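Local coordinates for beta-microseminoprotein (Homo sapiens, PDB 3IX0) that is a small disulfide-rich seminal plasma protein secreted by the prostate that forms homodimers, interacts with PI16 and probably binds immunoglobulin, at residues B[26-30]-B[41-45]; B[52-56]-B[73-77]. All coordinates share one frame; numbering follows the deposited sequence.

Contact 1. Residues B[26-30]-B[41-45]; sequences HPINS and TCYET
A type II beta turn, Pro27 to Ser30, leads into the edge strand 31-33 of the four-stranded antiparallel Greek-key sheet, and lies against the end of its neighbour 38-42 at Cys42. The turn holds both backbone groups of Cys42, continuing the pairing of 31-33 with 38-42 irregularly. Cys42 N gives a nearly straight bond to Ser30 O (3.0 Å), whereas Asn29 N reaches Cys42 O at 2.7 Å on a more bent path, 132° at the hydrogen, with the donor tilted from the carbonyl plane. The turn closes on Pro27 O, which takes both Ser30 N and Ser30 OG, the hydroxyl arriving in the carbonyl plane on a lone pair.

Cys42 points its CB at the turn. Setting SG anti to the backbone N (chi1 164°) brings the sulfur against the turn, 3.5 Å from Pro27 O, and into the disulfide with Cys18, which ties the strand to 18-19. Ile28 CD1 lies 4.0 Å from Cys42 SG and rests on the backbone at Tyr43 and Glu44, while Ile28 CG2 meets the carboxylate of Glu44, 3.5 Å from OE2. The other oxygen of that carboxylate, OE1, forms a salt bridge with Arg16, a residue the Ile28 side chain also touches. An alanine in place of Ile28 would probably leave a gap beside Cys42 SG and the backbone of Tyr43 and Glu44, and strip apolar cover from one side of the Glu44 carboxylate.

Farther along, Asn29 OD1 lies 3.9 Å from Tyr43 CD2, obliquely to the ring, with the amide plane turned 70° from it. Asn29 OD1 receives a bond from a water at 2.9 Å, and the same water accepts a hydrogen bond from Glu44 N.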
loop_
_atom_site.group_PDB
_atom_site.type_symbol
_atom_site.label_atom_id
_atom_site.label_comp_id
_atom_site.label_asym_id
_atom_site.label_seq_id
_atom_site.Cartn_x
_atom_site.Cartn_y
_atom_site.Cartn_z
ATOM N N HIS B 26 18.091 -2.143 13.167
ATOM C CA HIS B 26 17.824 -0.794 12.729
ATOM C C HIS B 26 17.375 0.073 13.882
ATOM O O HIS B 26 16.638 -0.367 14.755
ATOM C CB HIS B 26 16.745 -0.793 11.644
ATOM C CG HIS B 26 17.063 -1.680 10.487
ATOM N ND1 HIS B 26 17.517 -1.184 9.278
ATOM C CD2 HIS B 26 17.018 -3.022 10.343
ATOM C CE1 HIS B 26 17.726 -2.178 8.451
ATOM N NE2 HIS B 26 17.429 -3.315 9.064
ATOM N N PRO B 27 17.815 1.323 13.874
ATOM C CA PRO B 27 17.454 2.289 14.909
ATOM C C PRO B 27 15.957 2.591 14.890
ATOM O O PRO B 27 15.320 2.601 13.824
ATOM C CB PRO B 27 18.254 3.543 14.513
ATOM C CG PRO B 27 19.305 3.061 13.551
ATOM C CD PRO B 27 18.701 1.894 12.846
ATOM N N ILE B 28 15.396 2.826 16.073
ATOM C CA ILE B 28 14.008 3.253 16.177
ATOM C C ILE B 28 13.880 4.497 15.317
ATOM O O ILE B 28 14.769 5.339 15.310
ATOM C CB ILE B 28 13.610 3.547 17.645
ATOM C CG1 ILE B 28 13.770 2.296 18.502
ATOM C CG2 ILE B 28 12.173 3.972 17.733
ATOM C CD1 ILE B 28 12.761 1.222 18.168
ATOM N N ASN B 29 12.788 4.578 14.572
ATOM C CA ASN B 29 12.520 5.663 13.622
ATOM C C ASN B 29 13.396 5.739 12.374
ATOM O O ASN B 29 13.490 6.795 11.749
ATOM C CB ASN B 29 12.471 7.023 14.325
ATOM C CG ASN B 29 11.367 7.091 15.355
ATOM O OD1 ASN B 29 10.297 6.507 15.172
ATOM N ND2 ASN B 29 11.630 7.779 16.460
ATOM N N SER B 30 14.017 4.635 11.984
ATOM C CA SER B 30 14.809 4.659 10.748
ATOM C C SER B 30 14.125 3.930 9.594
ATOM O O SER B 30 13.324 3.010 9.814
ATOM C CB SER B 30 16.204 4.080 10.974
ATOM O OG SER B 30 16.147 2.666 11.018
ATOM N N THR B 41 10.106 0.619 7.584
ATOM C CA THR B 41 10.352 1.589 8.633
ATOM C C THR B 41 10.220 0.955 10.008
ATOM O O THR B 41 9.273 0.228 10.277
ATOM C CB THR B 41 9.389 2.793 8.515
ATOM O OG1 THR B 41 9.430 3.308 7.178
ATOM C CG2 THR B 41 9.776 3.908 9.505
ATOM N N CYS B 42 11.194 1.226 10.870
ATOM C CA CYS B 42 11.221 0.672 12.206
ATOM C C CYS B 42 10.640 1.664 13.216
ATOM O O CYS B 42 11.128 2.774 13.342
ATOM C CB CYS B 42 12.660 0.353 12.595
ATOM S SG CYS B 42 12.889 0.100 14.377
ATOM N N TYR B 43 9.598 1.271 13.931
ATOM C CA TYR B 43 9.080 2.111 15.008
ATOM C C TYR B 43 9.137 1.380 16.326
ATOM O O TYR B 43 9.242 0.139 16.393
ATOM C CB TYR B 43 7.610 2.514 14.788
ATOM C CG TYR B 43 7.313 3.160 13.462
ATOM C CD1 TYR B 43 6.886 2.399 12.384
ATOM C CD2 TYR B 43 7.458 4.528 13.284
ATOM C CE1 TYR B 43 6.619 2.980 11.162
ATOM C CE2 TYR B 43 7.189 5.118 12.060
ATOM C CZ TYR B 43 6.767 4.341 11.005
ATOM O OH TYR B 43 6.502 4.920 9.779
ATOM N N GLU B 44 9.021 2.183 17.371
ATOM C CA GLU B 44 8.920 1.704 18.732
ATOM C C GLU B 44 8.063 0.437 18.798
ATOM O O GLU B 44 8.530 -0.608 19.231
ATOM C CB GLU B 44 8.322 2.816 19.594
ATOM C CG GLU B 44 8.642 2.726 21.060
ATOM C CD GLU B 44 10.125 2.822 21.339
ATOM O OE1 GLU B 44 10.677 1.874 21.947
ATOM O OE2 GLU B 44 10.731 3.842 20.950
ATOM N N THR B 45 6.823 0.510 18.326
ATOM C CA THR B 45 5.906 -0.599 18.531
ATOM C C THR B 45 5.566 -1.409 17.289
ATOM O O THR B 45 4.832 -2.388 17.377
ATOM C CB THR B 45 4.593 -0.108 19.150
ATOM O OG1 THR B 45 4.001 0.856 18.274
ATOM C CG2 THR B 45 4.869 0.532 20.506
HETATM O O HOH W 1 8.395 5.140 16.884
#

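Contact 2. Residues B[52-56]-B[73-77]; sequences LVSTP and CKYIV
Two strands from different two-stranded antiparallel sheets face each other here: segment 52-56, running into strand 55-58, lies almost parallel (10°) to segment 73-77 at the start of hairpin strand 74-79. They meet through side chains and bridging waters, without direct hydrogen bonds between them. Leu52 skirts the end of the contact, its backbone hydrogen-bonded to Cys37, the disulfide partner of Cys73.

Val53 divides its methyls between two partners. CG2 sits 3.7 Å from Cys73 O, while CG1, anti to the backbone N (chi1 -178°), reaches the Tyr75 ring at CE1, also 3.7 Å away. The valine side chain stands roughly perpendicular to that of the tyrosine.

Ser54 contributes mainly its backbone. One water accepts a hydrogen bond from Ser54 N and donates to Cys73 O; a second donates to Ser54 O and accepts from Tyr75 N, so the N-H and the C=O of Ser54 are each relayed to the other strand by a water in place of a direct sheet bond. Ser54 O also lies near the plane of the Tyr75 ring, at its edge, 3.4 Å from CD1.

Thr55 runs alongside Tyr75, the two side chains pointing the same way. A third water lies between Thr55 OG1 and Tyr75 OH, close to both, and probably links the ring's polar end to the opposing strand; the ring meets Phe68 of strand 64-69 as well.

The Pro56 ring touches both Tyr75 and Val77. Pro56 CD approaches Tyr75 CD1 to 3.5 Å, the proline ring lying across the tyrosine side chain. The Pro56 and Val77 side chains lie alongside, pointing opposite ways, with Pro56 CG 3.6 Å from Val77 CG2.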
loop_
_atom_site.group_PDB
_atom_site.type_symbol
_atom_site.label_atom_id
_atom_site.label_comp_id
_atom_site.label_asym_id
_atom_site.label_seq_id
_atom_site.Cartn_x
_atom_site.Cartn_y
_atom_site.Cartn_z
ATOM N N LEU B 52 8.021 -0.926 -3.273
ATOM C CA LEU B 52 8.307 0.206 -4.146
ATOM C C LEU B 52 7.803 -0.017 -5.572
ATOM O O LEU B 52 7.879 0.879 -6.408
ATOM C CB LEU B 52 9.797 0.524 -4.130
ATOM C CG LEU B 52 10.237 1.000 -2.741
ATOM C CD1 LEU B 52 11.730 0.779 -2.538
ATOM C CD2 LEU B 52 9.838 2.460 -2.523
ATOM N N VAL B 53 7.280 -1.210 -5.852
ATOM C CA VAL B 53 6.980 -1.556 -7.240
ATOM C C VAL B 53 5.566 -1.178 -7.658
ATOM O O VAL B 53 4.597 -1.652 -7.084
ATOM C CB VAL B 53 7.183 -3.063 -7.534
ATOM C CG1 VAL B 53 6.912 -3.352 -9.019
ATOM C CG2 VAL B 53 8.592 -3.500 -7.137
ATOM N N SER B 54 5.462 -0.338 -8.683
ATOM C CA SER B 54 4.186 -0.061 -9.312
ATOM C C SER B 54 3.882 -1.069 -10.442
ATOM O O SER B 54 4.619 -1.170 -11.422
ATOM C CB SER B 54 4.175 1.367 -9.855
ATOM O OG SER B 54 2.850 1.817 -9.966
ATOM N N THR B 55 2.793 -1.810 -10.289
ATOM C CA THR B 55 2.395 -2.837 -11.251
ATOM C C THR B 55 1.407 -2.292 -12.277
ATOM O O THR B 55 0.314 -1.873 -11.922
ATOM C CB THR B 55 1.718 -4.024 -10.518
ATOM O OG1 THR B 55 2.564 -4.455 -9.459
ATOM C CG2 THR B 55 1.453 -5.200 -11.463
ATOM N N PRO B 56 1.787 -2.300 -13.560
ATOM C CA PRO B 56 0.851 -1.870 -14.603
ATOM C C PRO B 56 -0.236 -2.912 -14.770
ATOM O O PRO B 56 0.079 -4.084 -14.896
ATOM C CB PRO B 56 1.717 -1.849 -15.860
ATOM C CG PRO B 56 2.811 -2.908 -15.537
ATOM C CD PRO B 56 3.118 -2.642 -14.100
ATOM N N CYS B 73 13.542 -2.000 -9.652
ATOM C CA CYS B 73 12.282 -2.169 -8.952
ATOM C C CYS B 73 11.127 -1.596 -9.736
ATOM O O CYS B 73 10.304 -0.870 -9.177
ATOM C CB CYS B 73 12.342 -1.481 -7.592
ATOM S SG CYS B 73 13.478 -2.265 -6.526
ATOM N N LYS B 74 11.068 -1.894 -11.028
ATOM C CA LYS B 74 9.946 -1.418 -11.834
ATOM C C LYS B 74 9.622 -2.328 -13.011
ATOM O O LYS B 74 10.399 -3.212 -13.370
ATOM C CB LYS B 74 10.239 -0.008 -12.365
ATOM C CG LYS B 74 11.419 0.048 -13.351
ATOM C CD LYS B 74 11.365 1.287 -14.239
ATOM C CE LYS B 74 12.428 1.221 -15.333
ATOM N NZ LYS B 74 12.502 2.480 -16.127
ATOM N N TYR B 75 8.474 -2.080 -13.626
ATOM C CA TYR B 75 8.088 -2.758 -14.857
ATOM C C TYR B 75 8.272 -1.862 -16.064
ATOM O O TYR B 75 8.127 -0.657 -15.977
ATOM C CB TYR B 75 6.614 -3.115 -14.828
ATOM C CG TYR B 75 6.274 -4.289 -13.980
ATOM C CD1 TYR B 75 5.894 -4.122 -12.647
ATOM C CD2 TYR B 75 6.304 -5.570 -14.505
ATOM C CE1 TYR B 75 5.559 -5.210 -11.859
ATOM C CE2 TYR B 75 5.967 -6.676 -13.722
ATOM C CZ TYR B 75 5.603 -6.486 -12.409
ATOM O OH TYR B 75 5.282 -7.572 -11.649
ATOM N N ILE B 76 8.561 -2.475 -17.199
ATOM C CA ILE B 76 8.351 -1.825 -18.471
ATOM C C ILE B 76 7.193 -2.555 -19.147
ATOM O O ILE B 76 6.877 -3.693 -18.796
ATOM C CB ILE B 76 9.615 -1.849 -19.349
ATOM C CG1 ILE B 76 10.106 -3.281 -19.571
ATOM C CG2 ILE B 76 10.715 -1.006 -18.707
ATOM C CD1 ILE B 76 11.017 -3.428 -20.789
ATOM N N VAL B 77 6.537 -1.881 -20.078
ATOM C CA VAL B 77 5.425 -2.475 -20.810
ATOM C C VAL B 77 5.665 -2.250 -22.287
ATOM O O VAL B 77 5.737 -1.109 -22.746
ATOM C CB VAL B 77 4.083 -1.871 -20.431
ATOM C CG1 VAL B 77 2.976 -2.566 -21.193
ATOM C CG2 VAL B 77 3.864 -1.975 -18.900
HETATM O O HOH W 2 8.043 0.837 -9.936
HETATM O O HOH W 3 6.793 -0.017 -12.170
HETATM O O HOH W 4 3.777 -6.645 -9.669
#

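Overall arrangement
The two contacts lie on opposite sides of the chain's centre, about 27 Å apart between centres, and share no segment or strand. Contact 1 is the more peripheral, its centre 18 Å from the chain centre against 10 Å for contact 2, yet both are partly buried and bury similar areas. Their chemistry follows their place: contact 1 extends pairing within one sheet, so backbone bonds carry it, whereas contact 2 joins strands of two separate sheets through an aromatic, proline and valine cluster with waters between the backbones. Each includes one half of a disulfide, Cys42 to Cys18 and Cys73 to Cys37, the latter tying the two halves of the chain together.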